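Local atomic coordinates of SecB-like chaperone Rv1957 (Mycobacterium tuberculosis, PDB entry 5MTW), a protein that prevents aggregation of the antitoxin HigA1 as the chaperone of a toxin-antitoxin-chaperone system and is required for neutralising the toxin HigB1. Residues Pro142-Tyr147 with Leu160-Leu165; Pro58-Asp63 with Phe70-Ser75; Cys76-Gln81 with Ala102-Glu107; Ala26-Ile31 with Phe108-Asp113. All coordinates share one frame; numbering follows the deposited sequence.

Interaction 1: residues Pro142-Tyr147 with Leu160-Leu165; sequences PYIREY and LTLEIL
Arg145 reaches from helix 125-154 to the segment 160-165 and donates NE-H to the carbonyl of Leu162, NE to O 2.8 Å. The N-H...O angle is 155°, and the acceptor lies almost in the guanidinium plane. CG stands anti to the backbone N (chi1 172°) and the chain is extended from CG to NE, which brings NE to the Leu162 carbonyl. Ile164 lays its CD1 over the centre of one guanidinium face, 3.5 Å from CZ of Arg145, while the methyl CG2 of Thr161 approaches NH2 of Arg145 obliquely at 3.4 Å. Leu162 and Arg145 run past each other in opposite directions, with CB of Leu162 near CG of Arg145. One water joins the two backbones: it donates to O of Arg145 and O of Leu160 and accepts from N of Leu162. A like-charged basic side chain of the bound peptide lies close to NH2 of Arg145, and Tyr143 of the second subunit packs on Ile164. The arrangement is a C-terminal extended segment folded back along the helix that precedes it, beside the bound peptide in this SecB-like homotetramer.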
loop_
_atom_site.group_PDB
_atom_site.type_symbol
_atom_site.label_atom_id
_atom_site.label_comp_id
_atom_site.label_asym_id
_atom_site.label_seq_id
_atom_site.Cartn_x
_atom_site.Cartn_y
_atom_site.Cartn_z
ATOM N N PRO A 142 11.011 4.520 5.810
ATOM C CA PRO A 142 9.560 4.784 5.579
ATOM C C PRO A 142 8.849 3.657 4.781
ATOM O O PRO A 142 7.692 3.374 4.988
ATOM C CB PRO A 142 9.573 6.101 4.799
ATOM C CG PRO A 142 10.786 6.783 5.283
ATOM C CD PRO A 142 11.826 5.710 5.547
ATOM N N TYR A 143 9.612 2.931 3.960
ATOM C CA TYR A 143 9.058 1.858 3.211
ATOM C C TYR A 143 8.786 0.654 4.073
ATOM O O TYR A 143 7.827 -0.158 3.875
ATOM C CB TYR A 143 10.015 1.412 2.107
ATOM C CG TYR A 143 10.125 2.464 1.033
ATOM C CD1 TYR A 143 10.996 3.539 1.197
ATOM C CD2 TYR A 143 9.376 2.384 -0.133
ATOM C CE1 TYR A 143 11.116 4.546 0.219
ATOM C CE2 TYR A 143 9.496 3.369 -1.125
ATOM C CZ TYR A 143 10.367 4.443 -0.949
ATOM O OH TYR A 143 10.483 5.402 -1.971
ATOM N N ILE A 144 9.628 0.554 5.073
ATOM C CA ILE A 144 9.530 -0.530 6.048
ATOM C C ILE A 144 8.307 -0.296 6.926
ATOM O O ILE A 144 7.573 -1.158 7.167
ATOM C CB ILE A 144 10.794 -0.686 6.938
ATOM C CG1 ILE A 144 11.935 -1.355 6.128
ATOM C CG2 ILE A 144 10.481 -1.523 8.171
ATOM C CD1 ILE A 144 13.358 -1.156 6.696
ATOM N N ARG A 145 8.129 0.929 7.356
ATOM C CA ARG A 145 6.978 1.283 8.176
ATOM C C ARG A 145 5.639 1.095 7.414
ATOM O O ARG A 145 4.652 0.603 7.951
ATOM C CB ARG A 145 7.141 2.768 8.577
ATOM C CG ARG A 145 5.945 3.370 9.283
ATOM C CD ARG A 145 6.407 4.735 9.900
ATOM N NE ARG A 145 5.311 5.498 10.562
ATOM C CZ ARG A 145 4.492 6.334 9.954
ATOM N NH1 ARG A 145 4.540 6.530 8.639
ATOM N NH2 ARG A 145 3.582 6.979 10.633
ATOM N N GLU A 146 5.621 1.498 6.144
ATOM C CA GLU A 146 4.418 1.359 5.347
ATOM C C GLU A 146 4.088 -0.137 5.143
ATOM O O GLU A 146 2.939 -0.544 5.154
ATOM C CB GLU A 146 4.505 2.061 4.002
ATOM C CG GLU A 146 3.206 1.982 3.192
ATOM C CD GLU A 146 3.044 0.682 2.401
ATOM O OE1 GLU A 146 4.056 0.027 2.098
ATOM O OE2 GLU A 146 1.892 0.278 2.063
ATOM N N TYR A 147 5.123 -0.948 4.975
ATOM C CA TYR A 147 4.905 -2.340 4.765
ATOM C C TYR A 147 4.320 -3.046 6.008
ATOM O O TYR A 147 3.462 -3.932 5.894
ATOM C CB TYR A 147 6.252 -3.010 4.251
ATOM C CG TYR A 147 6.004 -4.411 3.903
ATOM C CD1 TYR A 147 5.177 -4.746 2.822
ATOM C CD2 TYR A 147 6.551 -5.441 4.632
ATOM C CE1 TYR A 147 4.884 -6.074 2.508
ATOM C CE2 TYR A 147 6.277 -6.746 4.329
ATOM C CZ TYR A 147 5.431 -7.063 3.264
ATOM O OH TYR A 147 5.136 -8.433 3.064
ATOM N N LEU A 160 -0.396 -1.885 12.989
ATOM C CA LEU A 160 0.792 -1.429 13.620
ATOM C C LEU A 160 1.434 -0.307 12.803
ATOM O O LEU A 160 1.852 -0.520 11.643
ATOM C CB LEU A 160 1.841 -2.524 13.686
ATOM C CG LEU A 160 3.168 -2.096 14.305
ATOM C CD1 LEU A 160 2.868 -1.430 15.641
ATOM C CD2 LEU A 160 3.965 -3.320 14.588
ATOM N N THR A 161 1.502 0.872 13.416
ATOM C CA THR A 161 2.215 1.995 12.796
ATOM C C THR A 161 3.529 2.275 13.546
ATOM O O THR A 161 3.510 2.758 14.676
ATOM C CB THR A 161 1.295 3.265 12.738
ATOM O OG1 THR A 161 0.154 2.958 11.963
ATOM C CG2 THR A 161 1.981 4.398 12.116
ATOM N N LEU A 162 4.661 1.929 12.942
ATOM C CA LEU A 162 5.938 2.142 13.605
ATOM C C LEU A 162 6.128 3.641 13.904
ATOM O O LEU A 162 5.524 4.538 13.232
ATOM C CB LEU A 162 7.090 1.578 12.774
ATOM C CG LEU A 162 6.997 0.118 12.438
ATOM C CD1 LEU A 162 8.277 -0.223 11.602
ATOM C CD2 LEU A 162 6.861 -0.704 13.755
ATOM N N GLU A 163 6.938 3.879 14.910
ATOM C CA GLU A 163 7.333 5.231 15.291
ATOM C C GLU A 163 8.161 5.923 14.183
ATOM O O GLU A 163 8.921 5.292 13.404
ATOM C CB GLU A 163 8.158 5.222 16.583
ATOM C CG GLU A 163 7.665 4.210 17.607
ATOM C CD GLU A 163 8.390 2.811 17.530
ATOM O OE1 GLU A 163 8.363 1.999 16.475
ATOM O OE2 GLU A 163 9.003 2.525 18.607
ATOM N N ILE A 164 7.984 7.220 14.085
ATOM C CA ILE A 164 8.855 8.027 13.252
ATOM C C ILE A 164 10.297 8.060 13.850
ATOM O O ILE A 164 10.493 8.486 14.958
ATOM C CB ILE A 164 8.264 9.468 13.088
ATOM C CG1 ILE A 164 6.846 9.384 12.524
ATOM C CG2 ILE A 164 9.146 10.248 12.173
ATOM C CD1 ILE A 164 6.759 8.718 11.138
ATOM N N LEU A 165 11.293 7.521 13.161
ATOM C CA LEU A 165 12.651 7.505 13.714
ATOM C C LEU A 165 13.335 8.847 13.537
ATOM O O LEU A 165 13.362 9.346 12.412
ATOM C CB LEU A 165 13.482 6.367 13.083
ATOM C CG LEU A 165 12.955 5.026 13.636
ATOM C CD1 LEU A 165 13.883 3.842 13.352
ATOM C CD2 LEU A 165 12.600 5.086 15.141
HETATM O O HOH W 1 4.154 0.633 10.505
#

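Interaction 2: residues Pro58-Asp63 with Phe70-Ser75; sequences PAVDAD and FVVRIS
Strands 58-62 and 70-75 pair antiparallel, their axes 156° apart, with Ala59-Arg73 and Asp61-Val71 as hydrogen-bonded pairs and Pro58-Ile74 and Val60-Val72 as non-hydrogen-bonded ones. Both hydrogen-bonded pairs are closed by two N-H...O bonds, as in Val71 N to Asp61 O at 2.8 Å.

On the face that carries Ala59, Asp61, Val71 and Arg73, a salt bridge links positions two residues apart along the sheet diagonal. Arg73 meets the carboxylate of Asp61 side-on, NE to OD2 at 2.7 Å and NH2 to OD1 at 2.8 Å. Each oxygen is met on its syn side, both bonds are nearly straight, and the two planar groups lie 13° apart: a nearly coplanar, side-on bidentate salt bridge. The arginine chain bends at chi3 (-82°), which carries NE back toward Asp61. CB of Ala59 sits over one guanidinium face, toward its rim, 3.8 Å from NH2 of Arg73.

The other face is apolar. Val60 puts CG2 3.9 Å from CD2 of Phe70, and CB of Ala62 lies 3.8 Å from CB of Phe70.

Apolar side chains of the bound peptide pack on Asp61 and Val71. Arg73 NH1 has a second acidic partner in Glu107 of the adjoining strand 99-114. That strand bonds to the far edge of 70-75, and helix 125-154 packs on the apolar face through Leu128 and Leu140.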
loop_
_atom_site.group_PDB
_atom_site.type_symbol
_atom_site.label_atom_id
_atom_site.label_comp_id
_atom_site.label_asym_id
_atom_site.label_seq_id
_atom_site.Cartn_x
_atom_site.Cartn_y
_atom_site.Cartn_z
ATOM N N PRO A 58 21.140 -4.182 8.616
ATOM C CA PRO A 58 21.592 -3.554 7.381
ATOM C C PRO A 58 22.765 -4.260 6.652
ATOM O O PRO A 58 23.558 -4.957 7.253
ATOM C CB PRO A 58 21.956 -2.120 7.811
ATOM C CG PRO A 58 21.882 -2.100 9.275
ATOM C CD PRO A 58 21.658 -3.468 9.806
ATOM N N ALA A 59 22.858 -4.095 5.333
ATOM C CA ALA A 59 23.916 -4.709 4.597
ATOM C C ALA A 59 24.087 -3.859 3.363
ATOM O O ALA A 59 23.184 -3.091 2.995
ATOM C CB ALA A 59 23.566 -6.153 4.304
ATOM N N VAL A 60 25.265 -3.881 2.767
ATOM C CA VAL A 60 25.460 -3.133 1.499
ATOM C C VAL A 60 26.113 -4.135 0.485
ATOM O O VAL A 60 26.877 -5.008 0.863
ATOM C CB VAL A 60 26.183 -1.791 1.716
ATOM C CG1 VAL A 60 27.574 -1.971 2.288
ATOM C CG2 VAL A 60 26.277 -0.964 0.422
ATOM N N ASP A 61 25.704 -4.075 -0.766
ATOM C CA ASP A 61 26.330 -4.920 -1.822
ATOM C C ASP A 61 26.896 -3.955 -2.809
ATOM O O ASP A 61 26.179 -3.051 -3.341
ATOM C CB ASP A 61 25.330 -5.841 -2.555
ATOM C CG ASP A 61 24.531 -6.717 -1.646
ATOM O OD1 ASP A 61 25.141 -7.413 -0.806
ATOM O OD2 ASP A 61 23.268 -6.728 -1.787
ATOM N N ALA A 62 28.197 -4.087 -3.053
ATOM C CA ALA A 62 28.900 -3.224 -3.947
ATOM C C ALA A 62 30.044 -3.941 -4.614
ATOM O O ALA A 62 30.462 -4.986 -4.173
ATOM C CB ALA A 62 29.393 -2.026 -3.171
ATOM N N ASP A 63 30.508 -3.425 -5.718
ATOM C CA ASP A 63 31.747 -3.964 -6.315
ATOM C C ASP A 63 32.277 -2.812 -7.103
ATOM O O ASP A 63 32.070 -2.760 -8.283
ATOM C CB ASP A 63 31.450 -5.129 -7.249
ATOM C CG ASP A 63 32.754 -5.709 -7.963
ATOM O OD1 ASP A 63 33.973 -5.285 -7.774
ATOM O OD2 ASP A 63 32.480 -6.616 -8.765
ATOM N N PHE A 70 25.556 0.591 -6.117
ATOM C CA PHE A 70 25.444 -0.263 -4.954
ATOM C C PHE A 70 24.045 -0.405 -4.414
ATOM O O PHE A 70 23.178 0.452 -4.605
ATOM C CB PHE A 70 26.375 0.179 -3.846
ATOM C CG PHE A 70 26.157 1.581 -3.369
ATOM C CD1 PHE A 70 26.660 2.638 -4.054
ATOM C CD2 PHE A 70 25.447 1.822 -2.198
ATOM C CE1 PHE A 70 26.474 3.964 -3.617
ATOM C CE2 PHE A 70 25.276 3.127 -1.739
ATOM C CZ PHE A 70 25.785 4.187 -2.456
ATOM N N VAL A 71 23.867 -1.465 -3.646
ATOM C CA VAL A 71 22.556 -1.734 -3.053
ATOM C C VAL A 71 22.605 -1.757 -1.540
ATOM O O VAL A 71 23.409 -2.476 -0.962
ATOM C CB VAL A 71 22.061 -3.125 -3.511
ATOM C CG1 VAL A 71 20.692 -3.469 -2.865
ATOM C CG2 VAL A 71 21.915 -3.114 -5.005
ATOM N N VAL A 72 21.749 -0.981 -0.904
ATOM C CA VAL A 72 21.552 -1.018 0.559
ATOM C C VAL A 72 20.364 -1.888 0.853
ATOM O O VAL A 72 19.254 -1.674 0.271
ATOM C CB VAL A 72 21.323 0.385 1.172
ATOM C CG1 VAL A 72 21.081 0.268 2.691
ATOM C CG2 VAL A 72 22.555 1.214 0.878
ATOM N N ARG A 73 20.570 -2.885 1.727
ATOM C CA ARG A 73 19.533 -3.829 2.104
ATOM C C ARG A 73 19.305 -3.722 3.612
ATOM O O ARG A 73 20.271 -3.600 4.411
ATOM C CB ARG A 73 19.921 -5.307 1.757
ATOM C CG ARG A 73 19.996 -5.671 0.319
ATOM C CD ARG A 73 20.225 -7.179 0.130
ATOM N NE ARG A 73 21.637 -7.500 0.268
ATOM C CZ ARG A 73 22.177 -8.219 1.261
ATOM N NH1 ARG A 73 21.414 -8.764 2.214
ATOM N NH2 ARG A 73 23.509 -8.390 1.279
ATOM N N ILE A 74 18.050 -3.736 3.997
ATOM C CA ILE A 74 17.691 -3.891 5.415
ATOM C C ILE A 74 16.753 -5.077 5.564
ATOM O O ILE A 74 15.671 -5.132 4.929
ATOM C CB ILE A 74 17.101 -2.600 6.043
ATOM C CG1 ILE A 74 18.160 -1.486 5.871
ATOM C CG2 ILE A 74 16.755 -2.842 7.518
ATOM C CD1 ILE A 74 17.679 -0.128 6.219
ATOM N N SER A 75 17.280 -6.046 6.307
ATOM C CA SER A 75 16.562 -7.267 6.746
ATOM C C SER A 75 15.826 -6.971 8.068
ATOM O O SER A 75 16.387 -6.294 8.941
ATOM C CB SER A 75 17.569 -8.439 6.909
ATOM O OG SER A 75 16.882 -9.619 7.238
#

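Interaction 3: residues Cys76-Gln81 with Ala102-Glu107; sequences CHLRIQ and ATADFE
Cys76 and Phe106 face each other with the cysteine lying over the aromatic ring: CB stands 3.8 Å from the Phe106 ring centroid, only 19° off the ring normal, a CH-pi contact. SG approaches the same ring obliquely, 4.3 Å from its centroid, as a sulfur-aromatic contact. CG of Phe106 stands between the backbone N and the carbonyl carbon (chi1 62°), and the ring tip CZ comes within 3.6 Å of CB of Cys76.

The two strands run antiparallel at 170°. Cys76-Phe106, Leu78-Ala104 and Ile80-Ala102 are the hydrogen-bonded pairs; Leu78 N to Ala104 O measures 2.8 Å, whereas Ala102 N to Ile80 O stretches to 3.3 Å at the far end. Leu78 and Ile80 meet the alanines CB to CB, Leu78 and Ala104 at 4.2 Å, and helix 125-154 packs on this face through Ile144 and Val148.

The face with His77, Arg79, Thr103 and Asp105 is polar. Within its own strand Arg79 NH1 donates to NE2 of His77 at 2.9 Å, a bent bond tilted from the ring plane, and His77 turns its ring edge to CB of Asp105. The carboxylate of Asp105 is engaged beyond the pair by Arg35, and Thr103 OG1 by His41.

The bond from Arg79 suggests that NE2 of His77 is an acceptor, consistent with a neutral imidazole. One sheet surface is thus hydrophobic, while the other carries polar groups bonded within their strand or to Arg35 and His41.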
loop_
_atom_site.group_PDB
_atom_site.type_symbol
_atom_site.label_atom_id
_atom_site.label_comp_id
_atom_site.label_asym_id
_atom_site.label_seq_id
_atom_site.Cartn_x
_atom_site.Cartn_y
_atom_site.Cartn_z
ATOM N N CYS A 76 14.543 -7.322 8.150
ATOM C CA CYS A 76 13.726 -7.035 9.320
ATOM C C CYS A 76 13.087 -8.323 9.876
ATOM O O CYS A 76 12.623 -9.222 9.093
ATOM C CB CYS A 76 12.624 -6.052 8.986
ATOM S SG CYS A 76 13.195 -4.591 8.135
ATOM N N HIS A 77 12.948 -8.360 11.193
ATOM C CA HIS A 77 12.232 -9.465 11.887
ATOM C C HIS A 77 11.218 -8.811 12.873
ATOM O O HIS A 77 11.583 -8.063 13.773
ATOM C CB HIS A 77 13.173 -10.497 12.580
ATOM C CG HIS A 77 12.406 -11.703 13.068
ATOM N ND1 HIS A 77 12.017 -12.729 12.227
ATOM C CD2 HIS A 77 11.848 -11.986 14.273
ATOM C CE1 HIS A 77 11.306 -13.615 12.900
ATOM N NE2 HIS A 77 11.183 -13.181 14.141
ATOM N N LEU A 78 9.958 -8.998 12.588
ATOM C CA LEU A 78 8.856 -8.464 13.348
ATOM C C LEU A 78 8.169 -9.593 14.104
ATOM O O LEU A 78 7.767 -10.666 13.538
ATOM C CB LEU A 78 7.861 -7.778 12.416
ATOM C CG LEU A 78 6.555 -7.354 13.073
ATOM C CD1 LEU A 78 6.836 -6.191 13.935
ATOM C CD2 LEU A 78 5.459 -7.010 12.070
ATOM N N ARG A 79 7.974 -9.355 15.384
ATOM C CA ARG A 79 7.291 -10.314 16.250
ATOM C C ARG A 79 6.252 -9.507 16.989
ATOM O O ARG A 79 6.578 -8.547 17.678
ATOM C CB ARG A 79 8.251 -10.940 17.268
ATOM C CG ARG A 79 9.026 -12.159 16.824
ATOM C CD ARG A 79 9.856 -12.763 18.009
ATOM N NE ARG A 79 9.656 -14.211 18.237
ATOM C CZ ARG A 79 10.088 -15.208 17.450
ATOM N NH1 ARG A 79 10.720 -14.970 16.333
ATOM N NH2 ARG A 79 9.889 -16.469 17.785
ATOM N N ILE A 80 5.009 -9.853 16.750
ATOM C CA ILE A 80 3.859 -9.278 17.460
ATOM C C ILE A 80 3.379 -10.276 18.506
ATOM O O ILE A 80 3.194 -11.439 18.211
ATOM C CB ILE A 80 2.730 -8.916 16.485
ATOM C CG1 ILE A 80 3.227 -7.773 15.573
ATOM C CG2 ILE A 80 1.482 -8.470 17.218
ATOM C CD1 ILE A 80 2.233 -7.398 14.520
ATOM N N GLN A 81 3.174 -9.768 19.713
ATOM C CA GLN A 81 2.956 -10.592 20.879
ATOM C C GLN A 81 1.887 -10.029 21.805
ATOM O O GLN A 81 1.835 -8.820 22.023
ATOM C CB GLN A 81 4.230 -10.614 21.687
ATOM C CG GLN A 81 5.419 -11.231 20.996
ATOM C CD GLN A 81 6.567 -11.378 21.949
ATOM O OE1 GLN A 81 6.967 -10.408 22.542
ATOM N NE2 GLN A 81 7.047 -12.588 22.148
ATOM N N ALA A 102 1.811 -13.026 15.730
ATOM C CA ALA A 102 2.258 -13.043 14.337
ATOM C C ALA A 102 3.719 -12.732 14.254
ATOM O O ALA A 102 4.255 -12.049 15.125
ATOM C CB ALA A 102 1.520 -12.013 13.596
ATOM N N THR A 103 4.340 -13.149 13.148
ATOM C CA THR A 103 5.713 -12.946 12.902
ATOM C C THR A 103 5.924 -12.693 11.401
ATOM O O THR A 103 5.197 -13.196 10.547
ATOM C CB THR A 103 6.612 -14.195 13.271
ATOM O OG1 THR A 103 6.219 -15.300 12.485
ATOM C CG2 THR A 103 6.429 -14.570 14.646
ATOM N N ALA A 104 6.881 -11.852 11.135
ATOM C CA ALA A 104 7.277 -11.554 9.769
ATOM C C ALA A 104 8.756 -11.354 9.644
ATOM O O ALA A 104 9.389 -10.675 10.473
ATOM C CB ALA A 104 6.603 -10.306 9.342
ATOM N N ASP A 105 9.264 -11.794 8.525
ATOM C CA ASP A 105 10.665 -11.601 8.174
ATOM C C ASP A 105 10.692 -11.150 6.710
ATOM O O ASP A 105 10.156 -11.839 5.833
ATOM C CB ASP A 105 11.459 -12.892 8.388
ATOM C CG ASP A 105 12.893 -12.811 7.816
ATOM O OD1 ASP A 105 13.684 -11.817 8.041
ATOM O OD2 ASP A 105 13.242 -13.781 7.128
ATOM N N PHE A 106 11.179 -9.947 6.496
ATOM C CA PHE A 106 11.225 -9.387 5.179
ATOM C C PHE A 106 12.481 -8.540 4.949
ATOM O O PHE A 106 13.122 -8.073 5.902
ATOM C CB PHE A 106 9.915 -8.605 4.926
ATOM C CG PHE A 106 9.702 -7.456 5.856
ATOM C CD1 PHE A 106 9.141 -7.647 7.093
ATOM C CD2 PHE A 106 10.123 -6.216 5.522
ATOM C CE1 PHE A 106 8.926 -6.572 8.002
ATOM C CE2 PHE A 106 9.959 -5.126 6.378
ATOM C CZ PHE A 106 9.338 -5.300 7.630
ATOM N N GLU A 107 12.775 -8.226 3.693
ATOM C CA GLU A 107 13.926 -7.420 3.416
ATOM C C GLU A 107 13.727 -6.468 2.221
ATOM O O GLU A 107 13.156 -6.893 1.223
ATOM C CB GLU A 107 15.087 -8.355 3.043
ATOM C CG GLU A 107 16.406 -7.649 2.904
ATOM C CD GLU A 107 17.544 -8.628 2.555
ATOM O OE1 GLU A 107 17.282 -9.748 2.119
ATOM O OE2 GLU A 107 18.721 -8.261 2.781
#

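Interaction 4: residues Ala26-Ile31 with Phe108-Asp113; sequences AQIRDI and FAALFD
Arg29 and Asp113 cross at about a right angle, their guanidinium and carboxylate planes 62° apart, and two of the arginine nitrogens, NE and NH2, converge on OD1 of Asp113. NE lies 3.0 Å and NH2 3.1 Å from that OD1, which sits in the guanidinium plane. NH2 uses the syn lone pair of OD1, whereas NE meets its syn side from well out of the carboxylate plane. The arginine turns at chi2, bringing CD round toward the carboxylate, and Gln27 CG lies over the centre of one guanidinium face.

Across the sheet, Ile28 and Phe112 meet at a slant: CG1 of Ile28 is over a face of the ring, and its CB is 3.8 Å from CE2 of Phe112. Farther along, CG1 of Ile31 packs 4.0 Å from CB of Ala110.

The strands are antiparallel, with axes 142° apart, and a classic beta bulge interrupts their register: Arg29 and Asp30 both face Leu111. Arg29 N donates to Leu111 O at 2.7 Å and Leu111 N to Asp30 O at 2.9 Å. The psi of Arg29, -41°, departs from strand values, as at the first position of a classic bulge, and Asp30 falls on the same face as Leu111.

Tyr131 of helix 125-154 meets the Phe112 ring edge-to-face, and in the second subunit Ile164 N bonds to Gln27 OE1 while Leu162 packs on Ile28.

Concentrating two N-H groups on OD1 probably localises negative charge there. Asp30 turns its carboxylate instead to the bound peptide, with OD2 in a salt bridge to a basic side chain and a hydrogen bond to an aromatic one; this bulged strand contributes directly to peptide binding.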
loop_
_atom_site.group_PDB
_atom_site.type_symbol
_atom_site.label_atom_id
_atom_site.label_comp_id
_atom_site.label_asym_id
_atom_site.label_seq_id
_atom_site.Cartn_x
_atom_site.Cartn_y
_atom_site.Cartn_z
ATOM N N ALA A 26 26.588 10.242 -4.601
ATOM C CA ALA A 26 25.659 9.119 -4.742
ATOM C C ALA A 26 24.233 9.582 -4.982
ATOM O O ALA A 26 23.754 10.525 -4.340
ATOM C CB ALA A 26 25.723 8.210 -3.522
ATOM N N GLN A 27 23.554 8.903 -5.902
ATOM C CA GLN A 27 22.168 9.208 -6.212
ATOM C C GLN A 27 21.290 7.939 -6.027
ATOM O O GLN A 27 21.674 6.829 -6.418
ATOM C CB GLN A 27 22.058 9.818 -7.596
ATOM C CG GLN A 27 20.661 10.361 -7.920
ATOM C CD GLN A 27 20.135 11.311 -6.865
ATOM O OE1 GLN A 27 19.495 10.920 -5.887
ATOM N NE2 GLN A 27 20.463 12.576 -7.034
ATOM N N ILE A 28 20.164 8.094 -5.337
ATOM C CA ILE A 28 19.180 6.970 -5.199
ATOM C C ILE A 28 18.432 6.728 -6.529
ATOM O O ILE A 28 18.079 7.686 -7.211
ATOM C CB ILE A 28 18.185 7.193 -4.031
ATOM C CG1 ILE A 28 17.435 5.881 -3.679
ATOM C CG2 ILE A 28 17.236 8.319 -4.363
ATOM C CD1 ILE A 28 16.870 5.900 -2.263
ATOM N N ARG A 29 18.201 5.454 -6.898
ATOM C CA ARG A 29 17.555 5.144 -8.198
ATOM C C ARG A 29 16.246 4.443 -8.013
ATOM O O ARG A 29 15.310 4.787 -8.643
ATOM C CB ARG A 29 18.431 4.341 -9.093
ATOM C CG ARG A 29 19.641 5.081 -9.553
ATOM C CD ARG A 29 19.293 6.464 -10.076
ATOM N NE ARG A 29 20.508 7.144 -10.461
ATOM C CZ ARG A 29 20.565 8.292 -11.094
ATOM N NH1 ARG A 29 19.461 8.963 -11.392
ATOM N NH2 ARG A 29 21.741 8.756 -11.420
ATOM N N ASP A 30 16.152 3.492 -7.061
ATOM C CA ASP A 30 14.951 2.677 -6.928
ATOM C C ASP A 30 14.950 1.943 -5.568
ATOM O O ASP A 30 15.938 1.864 -4.903
ATOM C CB ASP A 30 14.912 1.717 -8.072
ATOM C CG ASP A 30 13.497 1.170 -8.411
ATOM O OD1 ASP A 30 12.446 1.578 -7.909
ATOM O OD2 ASP A 30 13.504 0.288 -9.280
ATOM N N ILE A 31 13.800 1.409 -5.234
ATOM C CA ILE A 31 13.548 0.674 -3.994
ATOM C C ILE A 31 12.698 -0.536 -4.354
ATOM O O ILE A 31 11.833 -0.495 -5.230
ATOM C CB ILE A 31 12.838 1.580 -2.973
ATOM C CG1 ILE A 31 13.907 2.595 -2.403
ATOM C CG2 ILE A 31 12.323 0.727 -1.828
ATOM C CD1 ILE A 31 13.390 3.926 -2.048
ATOM N N PHE A 108 14.016 -5.192 2.439
ATOM C CA PHE A 108 13.938 -4.170 1.453
ATOM C C PHE A 108 15.346 -3.851 0.898
ATOM O O PHE A 108 16.394 -4.007 1.576
ATOM C CB PHE A 108 13.259 -2.889 2.035
ATOM C CG PHE A 108 11.722 -2.936 1.967
ATOM C CD1 PHE A 108 11.062 -2.497 0.827
ATOM C CD2 PHE A 108 10.937 -3.453 3.023
ATOM C CE1 PHE A 108 9.644 -2.579 0.714
ATOM C CE2 PHE A 108 9.552 -3.534 2.924
ATOM C CZ PHE A 108 8.905 -3.025 1.804
ATOM N N ALA A 109 15.355 -3.374 -0.339
ATOM C CA ALA A 109 16.533 -2.947 -1.000
ATOM C C ALA A 109 16.360 -1.616 -1.645
ATOM O O ALA A 109 15.306 -1.416 -2.233
ATOM C CB ALA A 109 16.825 -3.873 -2.128
ATOM N N ALA A 110 17.388 -0.785 -1.522
ATOM C CA ALA A 110 17.570 0.475 -2.203
ATOM C C ALA A 110 18.850 0.491 -3.142
ATOM O O ALA A 110 19.991 0.139 -2.752
ATOM C CB ALA A 110 17.564 1.638 -1.197
ATOM N N LEU A 111 18.622 0.924 -4.369
ATOM C CA LEU A 111 19.636 0.934 -5.451
ATOM C C LEU A 111 20.168 2.387 -5.591
ATOM O O LEU A 111 19.383 3.306 -5.669
ATOM C CB LEU A 111 18.985 0.545 -6.761
ATOM C CG LEU A 111 19.889 0.569 -8.033
ATOM C CD1 LEU A 111 21.108 -0.329 -7.810
ATOM C CD2 LEU A 111 19.138 0.159 -9.280
ATOM N N PHE A 112 21.482 2.557 -5.538
ATOM C CA PHE A 112 22.090 3.835 -5.699
ATOM C C PHE A 112 23.152 3.697 -6.762
ATOM O O PHE A 112 23.739 2.607 -6.947
ATOM C CB PHE A 112 22.846 4.274 -4.457
ATOM C CG PHE A 112 21.993 4.439 -3.248
ATOM C CD1 PHE A 112 21.642 3.336 -2.511
ATOM C CD2 PHE A 112 21.562 5.691 -2.840
ATOM C CE1 PHE A 112 20.881 3.462 -1.367
ATOM C CE2 PHE A 112 20.833 5.840 -1.699
ATOM C CZ PHE A 112 20.437 4.707 -0.963
ATOM N N ASP A 113 23.449 4.801 -7.399
ATOM C CA ASP A 113 24.682 4.826 -8.137
ATOM C C ASP A 113 25.439 6.154 -7.862
ATOM O O ASP A 113 24.954 7.046 -7.096
ATOM C CB ASP A 113 24.477 4.412 -9.584
ATOM C CG ASP A 113 23.459 5.258 -10.312
ATOM O OD1 ASP A 113 23.380 6.461 -10.027
ATOM O OD2 ASP A 113 22.763 4.696 -11.201
#

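From the N terminus, strand 26-40 opens interaction 4, which closes only at strand 99-114 and encloses the two intervening contacts. Interaction 2 closes the hairpin of strands 50-62 and 69-82; interaction 3 then joins 69-82 to 99-114. These two are in series within the loop of interaction 4, giving the order 26-40, 99-114, 69-82, 50-62 across the sheet. Interaction 1 follows after the sheet is complete, turning the C-terminal segment back on helix 125-154. No loops cross. Ile144 bridges the layers, its CD1 touching Ile74 CG2 at 3.9 Å and Cys76 SG at 3.7 Å. Interactions 1 and 4 also both touch the second subunit.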